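PDB 6ABW: citrate synthase from Metallosphaera sedula, which probably catalyses the condensation of acetyl-CoA with oxaloacetate and water to citrate and CoA, in the tricarboxylic acid cycle. Local coordinates for residues A[146-151]-A[337-341]; A[236-240]-A[264-268]; A[250-254]-A[306-311]; A[296-301]-A[330-334]. All blocks are in the same frame, centred on the assembly; numbering follows the deposited sequence.

Interaction 1. Residues A[146-151]-A[337-341]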
# COMPACT_ATOMS: atom_id res chain seq x y z
N VAL A 146 -17.84 4.11 6.57
CA VAL A 146 -16.95 5.23 6.79
C VAL A 146 -17.77 6.52 6.93
O VAL A 146 -17.57 7.34 7.83
CB VAL A 146 -15.88 5.29 5.66
CG1 VAL A 146 -15.14 6.65 5.63
CG2 VAL A 146 -14.85 4.18 5.84
N LEU A 147 -18.75 6.70 6.06
CA LEU A 147 -19.62 7.87 6.16
C LEU A 147 -20.33 7.87 7.51
O LEU A 147 -20.40 8.92 8.23
CB LEU A 147 -20.60 7.89 4.98
CG LEU A 147 -21.83 8.83 5.25
CD1 LEU A 147 -21.35 10.25 5.26
CD2 LEU A 147 -22.88 8.55 4.19
N ARG A 148 -20.90 6.71 7.83
CA ARG A 148 -21.74 6.62 9.00
C ARG A 148 -20.94 6.79 10.33
O ARG A 148 -21.35 7.50 11.25
CB ARG A 148 -22.56 5.37 8.92
CG ARG A 148 -23.65 5.48 7.86
CD ARG A 148 -24.41 4.18 7.72
NE ARG A 148 -25.34 3.98 8.83
CZ ARG A 148 -26.56 4.52 8.91
NH1 ARG A 148 -27.27 4.30 10.00
NH2 ARG A 148 -27.05 5.36 7.98
N ALA A 149 -19.75 6.22 10.39
CA ALA A 149 -18.83 6.52 11.47
C ALA A 149 -18.49 7.97 11.66
O ALA A 149 -18.52 8.50 12.78
CB ALA A 149 -17.58 5.69 11.41
N LYS A 150 -18.17 8.63 10.55
CA LYS A 150 -17.79 10.03 10.62
C LYS A 150 -18.99 10.91 11.05
O LYS A 150 -18.79 11.90 11.76
CB LYS A 150 -17.16 10.48 9.31
CG LYS A 150 -15.76 9.93 9.11
CD LYS A 150 -15.16 10.35 7.76
CE LYS A 150 -14.70 11.80 7.71
NZ LYS A 150 -13.73 12.27 8.73
N GLU A 151 -20.17 10.51 10.70
CA GLU A 151 -21.39 11.19 11.05
C GLU A 151 -21.91 10.78 12.46
O GLU A 151 -22.83 11.41 12.96
CB GLU A 151 -22.46 10.90 10.02
CG GLU A 151 -22.30 11.41 8.60
CD GLU A 151 -22.48 12.92 8.39
OE1 GLU A 151 -21.59 13.75 8.82
OE2 GLU A 151 -23.50 13.27 7.71
N PHE A 337 -24.05 13.29 0.22
CA PHE A 337 -22.73 13.00 0.74
C PHE A 337 -22.03 14.29 1.12
O PHE A 337 -22.00 15.22 0.35
CB PHE A 337 -21.87 12.21 -0.23
CG PHE A 337 -22.35 10.79 -0.47
CD1 PHE A 337 -22.04 9.77 0.45
CD2 PHE A 337 -23.03 10.45 -1.59
CE1 PHE A 337 -22.49 8.50 0.26
CE2 PHE A 337 -23.45 9.15 -1.81
CZ PHE A 337 -23.22 8.17 -0.87
N PRO A 338 -21.41 14.31 2.31
CA PRO A 338 -20.58 15.47 2.59
C PRO A 338 -19.33 15.52 1.69
O PRO A 338 -18.83 14.47 1.26
CB PRO A 338 -20.24 15.32 4.07
CG PRO A 338 -20.96 14.13 4.56
CD PRO A 338 -21.56 13.37 3.45
N VAL A 339 -18.73 16.70 1.62
CA VAL A 339 -17.54 16.92 0.82
C VAL A 339 -16.39 15.95 1.25
O VAL A 339 -15.63 15.45 0.43
CB VAL A 339 -17.06 18.37 0.91
CG1 VAL A 339 -15.75 18.58 0.14
CG2 VAL A 339 -18.15 19.29 0.31
N TYR A 340 -16.29 15.64 2.52
CA TYR A 340 -15.21 14.79 2.99
C TYR A 340 -15.24 13.37 2.41
O TYR A 340 -14.28 12.61 2.60
CB TYR A 340 -15.06 14.74 4.54
CG TYR A 340 -16.24 14.20 5.32
CD1 TYR A 340 -16.59 12.86 5.26
CD2 TYR A 340 -16.98 15.04 6.18
CE1 TYR A 340 -17.64 12.35 6.00
CE2 TYR A 340 -18.06 14.53 6.90
CZ TYR A 340 -18.37 13.20 6.83
OH TYR A 340 -19.43 12.68 7.52
N MET A 341 -16.33 12.98 1.79
CA MET A 341 -16.48 11.67 1.23
C MET A 341 -16.11 11.64 -0.24
O MET A 341 -16.11 10.54 -0.78
CB MET A 341 -17.93 11.14 1.33
CG MET A 341 -18.38 10.78 2.75
SD MET A 341 -17.37 9.57 3.57
CE MET A 341 -17.61 8.14 2.56
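In the mostly helical citrate synthase fold, helices 325-335 and 342-365 are joined by a short connection, and here that connection, 337-341 with a 3-10 turn at 339-341, packs against helix 128-151. Leu147 is the main bump on the helix side. It fits a hollow lined by Phe337, Pro338, Tyr340 and Met341, and its two methyls divide the wall: CD2 reaches Phe337 CE1 at 3.9 Å, while CD1 sits 3.6 Å from Pro338 CD and 3.8 Å from Tyr340 OH. The thioether of Met341 packs against the backbone and CB of the same leucine, with SD 3.8 Å from Leu147 CA and CE 3.9 Å from Leu147 CB. Val146 adds a lighter touch, CG1 to Met341 CE at 4.2 Å.

Tyr340 is the bump going the other way, its ring fitting among Leu147, Lys150 and Glu151. Leu147 CD1 lies near its hydroxyl, and Lys150 folds over one face: CE lies 3.6 Å from the ring centroid, a CH-pi contact, and NZ 4.7 Å from it, a cation-pi contact. The ammonium is also hydrogen-bonded to Ser102 O, so it is shared rather than devoted to the ring. At the ring's edge, Glu151 curls in to meet the phenol, with Tyr340 OH donating to Glu151 OE1 at 2.7 Å.

Interaction 2. Residues A[236-240]-A[264-268]; sequences EAFKQ and RLMGF. With ACO (acetyl coenzyme *a), chain D.
This is a side-chain-to-main-chain contact that joins the acetyl-CoA-binding loop to helix 233-244. Segment 236-240 is regular helix. Segment 264-268 is extended around Leu265 and then makes a type II turn from Leu265 to Phe268, with Met266 at phi/psi -72/142, Gly267 at 77/11, and Phe268 N bonded to Leu265 O (3.3 Å). The backbones are closest at Ala237 and Met266, CA to CA 4.8 Å. Gln240 (chi1 m, chi2 t) brackets Met266: Met266 N donates to Gln240 OE1 at 2.9 Å and Gln240 NE2 to Met266 O at 3.0 Å; NE2 also donates to Ala237 O (3.0 Å), helping fix the amide. A water joins Gln240 OE1 (2.6 Å) to Arg264 O (3.1 Å). In this citrate synthase fold the loop recognises the cofactor through its main chain: Leu265 N to ACO N1A and ACO N6A to Leu265 O, both 2.9 Å, read the adenine edge, and Gly267 N holds ACO O5P at 2.8 Å. Gly267 has positive phi, and a CB there would be tight, 3.2 Å from Ala237 CB.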
# COMPACT_ATOMS: atom_id res chain seq x y z
N GLU A 236 -11.51 19.69 -4.13
CA GLU A 236 -10.89 20.99 -4.37
C GLU A 236 -11.78 21.79 -5.37
O GLU A 236 -11.96 23.01 -5.22
CB GLU A 236 -9.49 20.85 -4.94
CG GLU A 236 -8.46 20.46 -3.88
CD GLU A 236 -8.50 21.39 -2.65
OE1 GLU A 236 -8.81 20.94 -1.50
OE2 GLU A 236 -8.32 22.60 -2.84
N ALA A 237 -12.31 21.10 -6.37
CA ALA A 237 -13.18 21.77 -7.34
C ALA A 237 -14.44 22.28 -6.63
O ALA A 237 -14.85 23.39 -6.86
CB ALA A 237 -13.56 20.82 -8.45
N PHE A 238 -15.06 21.45 -5.80
CA PHE A 238 -16.34 21.76 -5.19
C PHE A 238 -16.18 22.85 -4.11
O PHE A 238 -17.08 23.67 -3.94
CB PHE A 238 -16.92 20.53 -4.59
CG PHE A 238 -18.33 20.69 -4.08
CD1 PHE A 238 -19.42 20.48 -4.91
CD2 PHE A 238 -18.54 21.05 -2.78
CE1 PHE A 238 -20.72 20.61 -4.41
CE2 PHE A 238 -19.82 21.23 -2.32
CZ PHE A 238 -20.90 21.04 -3.14
N LYS A 239 -15.02 22.89 -3.47
CA LYS A 239 -14.71 23.91 -2.46
C LYS A 239 -14.70 25.32 -3.00
O LYS A 239 -15.05 26.24 -2.26
CB LYS A 239 -13.43 23.63 -1.68
CG LYS A 239 -13.65 22.61 -0.58
CD LYS A 239 -12.30 22.13 -0.04
CE LYS A 239 -12.55 21.07 1.02
NZ LYS A 239 -11.26 20.42 1.38
N GLN A 240 -14.41 25.47 -4.30
CA GLN A 240 -14.64 26.73 -4.98
C GLN A 240 -16.09 27.20 -4.90
O GLN A 240 -16.35 28.37 -4.57
CB GLN A 240 -14.26 26.64 -6.45
CG GLN A 240 -12.81 26.29 -6.65
CD GLN A 240 -12.50 26.05 -8.13
OE1 GLN A 240 -11.55 26.65 -8.65
NE2 GLN A 240 -13.26 25.13 -8.78
N ARG A 264 -5.40 28.85 -11.08
CA ARG A 264 -6.05 27.98 -12.01
C ARG A 264 -7.46 27.71 -11.51
O ARG A 264 -7.75 27.84 -10.31
CB ARG A 264 -5.27 26.74 -12.18
CG ARG A 264 -4.06 27.09 -13.05
CD ARG A 264 -3.26 25.86 -13.28
NE ARG A 264 -2.28 26.18 -14.31
CZ ARG A 264 -1.43 25.30 -14.80
NH1 ARG A 264 -1.42 24.06 -14.33
NH2 ARG A 264 -0.56 25.70 -15.72
N LEU A 265 -8.33 27.35 -12.45
CA LEU A 265 -9.68 27.05 -12.10
C LEU A 265 -9.68 25.56 -11.84
O LEU A 265 -9.35 24.78 -12.73
CB LEU A 265 -10.60 27.49 -13.24
CG LEU A 265 -12.07 27.21 -13.11
CD1 LEU A 265 -12.61 27.85 -11.86
CD2 LEU A 265 -12.81 27.70 -14.36
N MET A 266 -10.00 25.14 -10.60
CA MET A 266 -9.97 23.75 -10.27
C MET A 266 -11.13 22.98 -10.94
O MET A 266 -12.28 23.53 -11.07
CB MET A 266 -9.97 23.51 -8.71
CG MET A 266 -8.86 24.23 -7.94
SD MET A 266 -7.23 23.71 -8.52
CE MET A 266 -6.57 25.15 -9.36
N GLY A 267 -10.86 21.77 -11.38
CA GLY A 267 -11.78 21.01 -12.21
C GLY A 267 -11.86 21.38 -13.65
O GLY A 267 -12.73 20.89 -14.36
N PHE A 268 -10.92 22.24 -14.09
CA PHE A 268 -10.66 22.52 -15.50
C PHE A 268 -9.28 21.96 -15.83
O PHE A 268 -8.35 21.96 -14.99
CB PHE A 268 -10.68 23.99 -15.84
CG PHE A 268 -12.03 24.50 -16.26
CD1 PHE A 268 -13.16 24.39 -15.44
CD2 PHE A 268 -12.19 25.09 -17.47
CE1 PHE A 268 -14.38 24.93 -15.83
CE2 PHE A 268 -13.41 25.59 -17.86
CZ PHE A 268 -14.54 25.49 -17.06
N1A ACO D . -7.18 26.99 -15.14
C2A ACO D . -6.65 28.09 -15.79
N3A ACO D . -5.61 28.00 -16.70
C4A ACO D . -5.09 26.78 -16.96
C5A ACO D . -5.62 25.57 -16.30
C6A ACO D . -6.73 25.75 -15.37
N6A ACO D . -7.20 24.67 -14.73
N7A ACO D . -4.89 24.51 -16.74
C8A ACO D . -3.97 24.98 -17.61
N9A ACO D . -4.08 26.32 -17.72
C1B ACO D . -3.28 27.22 -18.60
C2B ACO D . -1.76 27.11 -18.40
O2B ACO D . -1.26 27.93 -17.33
C3B ACO D . -1.29 27.59 -19.74
O3B ACO D . -1.30 29.03 -19.69
P3B ACO D . -0.33 30.01 -20.57
O7A ACO D . -0.23 31.28 -19.74
O8A ACO D . -1.06 30.19 -21.89
O9A ACO D . 0.98 29.23 -20.65
C4B ACO D . -2.33 27.06 -20.74
O4B ACO D . -3.54 26.87 -20.00
C5B ACO D . -1.98 25.73 -21.35
O5B ACO D . -1.75 24.77 -20.32
P1A ACO D . -1.51 23.22 -20.71
O1A ACO D . -0.04 23.14 -21.08
O2A ACO D . -2.62 22.79 -21.67
O3A ACO D . -1.74 22.33 -19.38
P2A ACO D . -0.75 22.27 -18.10
O4A ACO D . 0.16 21.07 -18.17
O5A ACO D . -0.27 23.65 -17.74
O6A ACO D . -1.85 21.78 -17.04
CBP ACO D . -3.16 20.10 -15.97
CCP ACO D . -2.75 20.70 -17.29
CDP ACO D . -4.36 19.19 -15.86
CEP ACO D . -2.09 20.05 -14.87
CAP ACO D . -3.90 21.43 -15.43
OAP ACO D . -4.91 21.97 -16.30
C9P ACO D . -4.56 21.37 -14.05
O9P ACO D . -3.87 21.61 -13.08
N8P ACO D . -5.88 21.03 -13.98
C7P ACO D . -6.50 20.66 -12.72
C6P ACO D . -6.70 21.78 -11.73
C5P ACO D . -7.23 21.09 -10.48
O5P ACO D . -8.44 20.96 -10.31
N4P ACO D . -6.33 20.66 -9.56
C3P ACO D . -6.71 20.07 -8.27
C2P ACO D . -6.22 18.64 -8.28
S1P ACO D . -4.86 18.51 -7.18
C ACO D . -5.60 17.35 -6.26
O ACO D . -6.43 17.73 -5.45
CH3 ACO D . -5.23 15.92 -6.53
O HOH W 1 -9.57 28.09 -7.83

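Interaction 3. Residues A[250-254]-A[306-311]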
# COMPACT_ATOMS: atom_id res chain seq x y z
N THR A 250 -20.60 34.71 -8.00
CA THR A 250 -19.63 33.97 -8.82
C THR A 250 -18.73 34.84 -9.64
O THR A 250 -17.52 34.63 -9.68
CB THR A 250 -20.36 32.92 -9.70
OG1 THR A 250 -21.25 32.15 -8.86
CG2 THR A 250 -19.37 31.98 -10.34
N GLU A 251 -19.30 35.81 -10.33
CA GLU A 251 -18.49 36.69 -11.18
C GLU A 251 -17.41 37.41 -10.42
O GLU A 251 -16.27 37.49 -10.86
CB GLU A 251 -19.35 37.73 -11.89
CG GLU A 251 -20.01 37.14 -13.11
CD GLU A 251 -20.83 38.13 -13.98
OE1 GLU A 251 -20.71 39.42 -13.83
OE2 GLU A 251 -21.54 37.55 -14.86
N SER A 252 -17.77 37.91 -9.24
CA SER A 252 -16.80 38.59 -8.39
C SER A 252 -15.66 37.68 -7.91
O SER A 252 -14.48 38.08 -7.99
CB SER A 252 -17.49 39.30 -7.18
OG SER A 252 -16.53 39.77 -6.25
N TRP A 253 -16.00 36.47 -7.46
CA TRP A 253 -15.01 35.50 -7.10
C TRP A 253 -14.07 35.20 -8.29
O TRP A 253 -12.85 35.12 -8.11
CB TRP A 253 -15.67 34.24 -6.61
CG TRP A 253 -14.76 33.15 -6.14
CD1 TRP A 253 -14.41 32.87 -4.85
CD2 TRP A 253 -14.15 32.14 -6.97
NE1 TRP A 253 -13.54 31.79 -4.84
CE2 TRP A 253 -13.40 31.32 -6.12
CE3 TRP A 253 -14.17 31.86 -8.37
CZ2 TRP A 253 -12.69 30.21 -6.59
CZ3 TRP A 253 -13.45 30.77 -8.83
CH2 TRP A 253 -12.69 29.96 -7.96
N PHE A 254 -14.66 35.02 -9.44
CA PHE A 254 -13.87 34.67 -10.67
C PHE A 254 -12.96 35.87 -11.01
O PHE A 254 -11.77 35.67 -11.27
CB PHE A 254 -14.79 34.38 -11.85
CG PHE A 254 -14.07 33.83 -13.07
CD1 PHE A 254 -13.80 32.47 -13.22
CD2 PHE A 254 -13.75 34.65 -14.12
CE1 PHE A 254 -13.13 31.98 -14.39
CE2 PHE A 254 -13.16 34.15 -15.28
CZ PHE A 254 -12.83 32.82 -15.40
N LYS A 306 -22.39 28.60 -13.70
CA LYS A 306 -21.89 29.95 -13.99
C LYS A 306 -20.37 29.96 -14.10
O LYS A 306 -19.79 30.58 -15.02
CB LYS A 306 -22.31 30.90 -12.88
CG LYS A 306 -21.96 32.35 -13.14
CD LYS A 306 -22.29 32.87 -14.57
CE LYS A 306 -21.94 34.35 -14.69
NZ LYS A 306 -22.54 34.94 -15.93
N LEU A 307 -19.68 29.26 -13.19
CA LEU A 307 -18.20 29.11 -13.33
C LEU A 307 -17.78 28.41 -14.58
O LEU A 307 -16.74 28.74 -15.23
CB LEU A 307 -17.60 28.39 -12.13
CG LEU A 307 -17.10 29.16 -10.98
CD1 LEU A 307 -16.47 28.18 -9.96
CD2 LEU A 307 -16.11 30.27 -11.40
N GLU A 308 -18.56 27.41 -14.99
CA GLU A 308 -18.21 26.73 -16.22
C GLU A 308 -18.25 27.70 -17.40
O GLU A 308 -17.38 27.71 -18.27
CB GLU A 308 -19.24 25.58 -16.46
CG GLU A 308 -19.00 24.82 -17.78
CD GLU A 308 -20.10 23.82 -18.16
OE1 GLU A 308 -21.19 23.72 -17.54
OE2 GLU A 308 -19.84 23.14 -19.14
N GLU A 309 -19.28 28.52 -17.43
CA GLU A 309 -19.44 29.51 -18.52
C GLU A 309 -18.28 30.50 -18.53
O GLU A 309 -17.64 30.77 -19.55
CB GLU A 309 -20.76 30.32 -18.35
CG GLU A 309 -20.98 31.26 -19.53
CD GLU A 309 -22.41 31.78 -19.66
OE1 GLU A 309 -22.86 32.48 -18.71
OE2 GLU A 309 -23.05 31.54 -20.74
N LEU A 310 -18.02 31.05 -17.35
CA LEU A 310 -16.84 31.97 -17.21
C LEU A 310 -15.53 31.29 -17.59
O LEU A 310 -14.69 31.85 -18.34
CB LEU A 310 -16.73 32.52 -15.78
CG LEU A 310 -17.93 33.35 -15.30
CD1 LEU A 310 -17.81 33.71 -13.83
CD2 LEU A 310 -18.07 34.61 -16.12
N GLY A 311 -15.33 30.05 -17.11
CA GLY A 311 -14.12 29.31 -17.43
C GLY A 311 -13.93 28.97 -18.90
O GLY A 311 -12.81 29.11 -19.42
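Segments 250-254 and 306-311, on helices 250-260 and 295-315, cross at -44°, with their axes 10.2 Å apart at their closest and Thr250 facing Leu307 (CA to CA 6.8 Å).

The apolar contacts dominate. Leu307 CD2 touches two aromatic side chains, 3.7 Å from Trp253 CZ3 and 3.7 Å from Phe254 CD1, and Leu307 CG lies 3.7 Å from Thr250 CG2. Leu310 packs alongside: its CD1 is 3.7 Å from Phe254 CB and 4.0 Å from Glu251 CA. Leu310 CB also sits squarely over the Phe254 ring, 3.7 Å from the centroid and only 3° off the normal, a textbook CH-pi contact. Beside it Phe254 CE1 comes within 4.0 Å of Gly311 N.

Charge closes the solvent side. Lys306 NZ makes a salt bridge to Glu251 OE2 at 3.0 Å and a long one, 3.7 Å, to Glu309 OE1 on its own helix. The indole NE1 of Trp253 is bonded to Glu243 and the hydroxyl of Thr250 to Pro247 O, so both polar groups serve the preceding helix and its connection.

The arrangement is a helix crossing of the mainly helical citrate synthase fold, with Gly311 lying against Leu265 and Phe268 of the acetyl-CoA site.

Interaction 4. Residues A[296-301]-A[330-334]; sequences DARKYF and VVFYA
Two helical segments run antiparallel, their axes at 172° and 9.5 Å apart, in the register Ala297 to Ala334 (CA to CA 5.1 Å) and Phe301 to Val330 (6.2 Å). Asp296 comes first, its CG 3.8 Å from Tyr333 OH. The small side chains of Ala297 and Ala334 meet where the backbones come closest: Ala297 CB is 3.8 Å from Ala334 CA and 4.2 Å from Tyr333 CD2, and a water bridges the helices, 3.1 Å from Ala297 O and 3.2 Å from Val330 O. One turn on, Tyr300 (chi1 m) directs its ring edge at the face of Tyr333 (chi1 t), a T-shaped pair with centroids 5.2 Å apart, planes at 88°, and CD2 of Tyr300 3.7 Å from CE2 of Tyr333. Phe238 of helix 233-244 packs on both rings. Phe301 (chi1 t) ends the segment, CB 3.9 Å from Val330 CG1. Helices 295-315 and 325-335 are consecutive in the chain, so this is an antiparallel helical hairpin of the citrate synthase fold, its second helix starting at Asp325, a predicted active-site residue.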
# COMPACT_ATOMS: atom_id res chain seq x y z
N ASP A 296 -30.12 23.88 -1.33
CA ASP A 296 -28.67 23.95 -1.11
C ASP A 296 -27.85 23.33 -2.30
O ASP A 296 -26.95 23.96 -2.89
CB ASP A 296 -28.28 23.27 0.19
CG ASP A 296 -27.23 24.03 0.95
OD1 ASP A 296 -26.33 24.63 0.32
OD2 ASP A 296 -27.31 24.07 2.19
N ALA A 297 -28.19 22.09 -2.63
CA ALA A 297 -27.65 21.41 -3.79
C ALA A 297 -27.87 22.21 -5.07
O ALA A 297 -26.99 22.29 -5.92
CB ALA A 297 -28.21 20.01 -3.93
N ARG A 298 -29.04 22.85 -5.18
CA ARG A 298 -29.40 23.61 -6.39
C ARG A 298 -28.48 24.83 -6.53
O ARG A 298 -28.03 25.14 -7.62
CB ARG A 298 -30.87 24.09 -6.30
CG ARG A 298 -31.41 24.65 -7.61
CD ARG A 298 -32.71 25.41 -7.35
NE ARG A 298 -33.49 25.64 -8.57
CZ ARG A 298 -34.57 26.44 -8.67
NH1 ARG A 298 -35.19 26.56 -9.84
NH2 ARG A 298 -35.02 27.15 -7.62
N LYS A 299 -28.21 25.50 -5.41
CA LYS A 299 -27.36 26.64 -5.35
C LYS A 299 -25.94 26.31 -5.88
O LYS A 299 -25.36 27.08 -6.70
CB LYS A 299 -27.34 27.08 -3.89
CG LYS A 299 -26.70 28.37 -3.53
CD LYS A 299 -26.67 28.56 -2.01
CE LYS A 299 -25.67 27.61 -1.33
NZ LYS A 299 -25.19 28.13 -0.01
N TYR A 300 -25.40 25.17 -5.44
CA TYR A 300 -24.05 24.74 -5.88
C TYR A 300 -24.02 24.40 -7.36
O TYR A 300 -23.04 24.73 -8.00
CB TYR A 300 -23.53 23.63 -4.96
CG TYR A 300 -23.23 24.12 -3.56
CD1 TYR A 300 -22.53 25.32 -3.33
CD2 TYR A 300 -23.70 23.43 -2.46
CE1 TYR A 300 -22.28 25.77 -2.04
CE2 TYR A 300 -23.42 23.87 -1.17
CZ TYR A 300 -22.67 25.02 -0.97
OH TYR A 300 -22.37 25.47 0.29
N PHE A 301 -25.05 23.79 -7.89
CA PHE A 301 -25.18 23.45 -9.28
C PHE A 301 -25.22 24.75 -10.10
O PHE A 301 -24.51 24.88 -11.07
CB PHE A 301 -26.41 22.59 -9.61
CG PHE A 301 -26.60 22.36 -11.08
CD1 PHE A 301 -25.77 21.49 -11.77
CD2 PHE A 301 -27.55 23.07 -11.81
CE1 PHE A 301 -25.90 21.25 -13.14
CE2 PHE A 301 -27.65 22.90 -13.21
CZ PHE A 301 -26.84 21.98 -13.87
N VAL A 330 -20.82 18.01 -7.24
CA VAL A 330 -22.20 18.43 -7.30
C VAL A 330 -23.16 17.24 -7.24
O VAL A 330 -24.13 17.30 -6.50
CB VAL A 330 -22.52 19.33 -8.52
CG1 VAL A 330 -24.01 19.76 -8.49
CG2 VAL A 330 -21.62 20.55 -8.47
N VAL A 331 -22.92 16.18 -7.98
CA VAL A 331 -23.71 14.95 -7.93
C VAL A 331 -23.65 14.35 -6.53
O VAL A 331 -24.69 14.07 -5.90
CB VAL A 331 -23.26 13.94 -8.99
CG1 VAL A 331 -23.96 12.62 -8.83
CG2 VAL A 331 -23.56 14.45 -10.39
N PHE A 332 -22.45 14.18 -6.00
CA PHE A 332 -22.34 13.54 -4.68
C PHE A 332 -23.01 14.33 -3.56
O PHE A 332 -23.74 13.77 -2.69
CB PHE A 332 -20.87 13.29 -4.32
CG PHE A 332 -20.12 12.39 -5.26
CD1 PHE A 332 -20.69 11.25 -5.83
CD2 PHE A 332 -18.76 12.71 -5.54
CE1 PHE A 332 -19.96 10.45 -6.65
CE2 PHE A 332 -18.06 11.84 -6.39
CZ PHE A 332 -18.69 10.72 -6.86
N TYR A 333 -22.83 15.63 -3.61
CA TYR A 333 -23.48 16.52 -2.63
C TYR A 333 -25.00 16.44 -2.73
O TYR A 333 -25.66 16.33 -1.69
CB TYR A 333 -23.03 17.97 -2.87
CG TYR A 333 -23.40 18.86 -1.73
CD1 TYR A 333 -22.63 18.92 -0.60
CD2 TYR A 333 -24.59 19.59 -1.77
CE1 TYR A 333 -22.98 19.78 0.45
CE2 TYR A 333 -24.97 20.41 -0.73
CZ TYR A 333 -24.17 20.49 0.37
OH TYR A 333 -24.57 21.34 1.38
N ALA A 334 -25.52 16.42 -3.94
CA ALA A 334 -26.98 16.41 -4.18
C ALA A 334 -27.57 15.07 -3.67
O ALA A 334 -28.70 15.01 -3.25
CB ALA A 334 -27.22 16.56 -5.67
O HOH W 2 -25.04 20.04 -5.20

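In the fold
Interaction 3 is the most fully buried of the four, yet a salt bridge closes its exposed side; interactions 1, 2 and 4 are partly buried. Helix 295-315 serves both interaction 3 and interaction 4, although the two do not touch. Polar chemistry peaks in interaction 2, where the loop's main chain bonds both Gln240 and the cofactor, whereas interaction 4 relies on aromatic and alanine packing plus one water. Interaction 1 mixes apolar contacts with a cation-pi pair and a Tyr-Glu hydrogen bond. Phe238, idle within its own pair, links interaction 2 to interaction 4 through Tyr300 and Tyr333 and to interaction 1 through Val339. Phe337 N probably hydrogen-bonds Phe332 O, tying interaction 1 to interaction 4. Interaction 1 closes the longest loop, with the other three nested inside it.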